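Local coordinates for conserved protein (Methanosarcina mazei, PDB 2NR4) that binds flavin mononucleotide through a domain built on a closed antiparallel beta-barrel, but is of unknown biological function, at residues A[186-189]-A[190-193]. Numbering follows the deposited sequence.
Sequences RHYE and SLAS
Ser190 grips the carbonyl oxygen of Arg186 twice: its backbone N donates to Arg186 O at 3.0 Å, and its hydroxyl OG donates to that same O at 3.1 Å. One donor lies on each side of the carbonyl plane. The chi1 of -61° brings OG round beside the serine's own N, where it can supply Arg186 O with this second donor. Next, Leu191 N bonds to His187 O at 3.3 Å, the longest of the four backbone bonds. Leu191 extends alongside the imidazole in a common direction, with Leu191 CD1 4.1 Å from His187 NE2; this methyl also lies 4.4 Å from Tyr188 CD1, a loose apolar contact. Ala192 N then donates to Tyr188 O at 2.9 Å, and its small side chain meets Met204 of helix 198-210. Ser193 N donates to Glu189 O at 3.0 Å, with an N-H...O angle of 156°. Outside these turns, Tyr188 and Leu191 both pack on Ala162 of helix 158-176, and Tyr188 also meets Tyr188 of the second subunit. Successive i to i+4 bonds identify helix 179-195 as a regular alpha-helix, in which a serine hydroxyl returns to the carbonyl four residues back, a familiar intrahelical serine bond.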
loop_
_atom_site.group_PDB
_atom_site.type_symbol
_atom_site.label_atom_id
_atom_site.label_comp_id
_atom_site.label_asym_id
_atom_site.label_seq_id
_atom_site.Cartn_x
_atom_site.Cartn_y
_atom_site.Cartn_z
ATOM N N ARG A 186 -10.130 2.170 -16.936
ATOM C CA ARG A 186 -11.354 1.381 -16.731
ATOM C C ARG A 186 -11.087 0.088 -15.968
ATOM O O ARG A 186 -11.885 -0.298 -15.110
ATOM C CB ARG A 186 -12.061 1.071 -18.066
ATOM C CG ARG A 186 -12.117 2.225 -19.015
ATOM C CD ARG A 186 -12.890 3.406 -18.470
ATOM N NE ARG A 186 -12.919 4.535 -19.413
ATOM C CZ ARG A 186 -13.260 4.448 -20.704
ATOM N NH1 ARG A 186 -13.564 3.274 -21.250
ATOM N NH2 ARG A 186 -13.267 5.543 -21.462
ATOM N N HIS A 187 -9.975 -0.576 -16.279
ATOM C CA HIS A 187 -9.546 -1.776 -15.569
ATOM C C HIS A 187 -9.254 -1.432 -14.116
ATOM O O HIS A 187 -9.671 -2.149 -13.205
ATOM C CB HIS A 187 -8.318 -2.423 -16.251
ATOM C CG HIS A 187 -7.547 -3.375 -15.374
ATOM N ND1 HIS A 187 -7.971 -4.662 -15.111
ATOM C CD2 HIS A 187 -6.375 -3.229 -14.712
ATOM C CE1 HIS A 187 -7.107 -5.257 -14.309
ATOM N NE2 HIS A 187 -6.126 -4.407 -14.053
ATOM N N TYR A 188 -8.560 -0.323 -13.872
ATOM C CA TYR A 188 -8.332 0.025 -12.463
ATOM C C TYR A 188 -9.617 0.446 -11.724
ATOM O O TYR A 188 -9.771 0.159 -10.542
ATOM C CB TYR A 188 -7.211 1.064 -12.334
ATOM C CG TYR A 188 -5.883 0.434 -12.620
ATOM C CD1 TYR A 188 -5.386 -0.589 -11.801
ATOM C CD2 TYR A 188 -5.133 0.829 -13.707
ATOM C CE1 TYR A 188 -4.153 -1.194 -12.068
ATOM C CE2 TYR A 188 -3.890 0.231 -13.988
ATOM C CZ TYR A 188 -3.420 -0.769 -13.167
ATOM O OH TYR A 188 -2.205 -1.375 -13.428
ATOM N N GLU A 189 -10.530 1.107 -12.424
ATOM C CA GLU A 189 -11.832 1.423 -11.834
ATOM C C GLU A 189 -12.500 0.128 -11.372
ATOM O O GLU A 189 -13.100 0.089 -10.297
ATOM C CB GLU A 189 -12.769 2.141 -12.839
ATOM C CG GLU A 189 -14.010 2.748 -12.159
ATOM C CD GLU A 189 -15.103 1.703 -11.896
ATOM O OE1 GLU A 189 -15.070 0.632 -12.540
ATOM O OE2 GLU A 189 -16.005 1.939 -11.065
ATOM N N SER A 190 -12.392 -0.922 -12.177
ATOM C CA SER A 190 -12.964 -2.227 -11.823
ATOM C C SER A 190 -12.414 -2.792 -10.526
ATOM O O SER A 190 -13.167 -3.313 -9.719
ATOM C CB SER A 190 -12.791 -3.234 -12.955
ATOM O OG SER A 190 -13.469 -2.747 -14.101
ATOM N N LEU A 191 -11.100 -2.682 -10.310
ATOM C CA LEU A 191 -10.500 -3.146 -9.064
ATOM C C LEU A 191 -10.833 -2.272 -7.882
ATOM O O LEU A 191 -10.963 -2.752 -6.743
ATOM C CB LEU A 191 -8.978 -3.249 -9.211
ATOM C CG LEU A 191 -8.417 -4.453 -9.974
ATOM C CD1 LEU A 191 -6.911 -4.284 -10.024
ATOM C CD2 LEU A 191 -8.797 -5.778 -9.258
ATOM N N ALA A 192 -10.956 -0.970 -8.123
ATOM C CA ALA A 192 -11.294 -0.074 -7.051
ATOM C C ALA A 192 -12.697 -0.384 -6.536
ATOM O O ALA A 192 -12.963 -0.295 -5.335
ATOM C CB ALA A 192 -11.229 1.392 -7.555
ATOM N N SER A 193 -13.587 -0.697 -7.480
ATOM C CA SER A 193 -14.952 -1.060 -7.154
ATOM C C SER A 193 -15.052 -2.389 -6.399
ATOM O O SER A 193 -15.888 -2.515 -5.499
ATOM C CB SER A 193 -15.801 -1.161 -8.411
ATOM O OG SER A 193 -17.160 -1.110 -7.983
#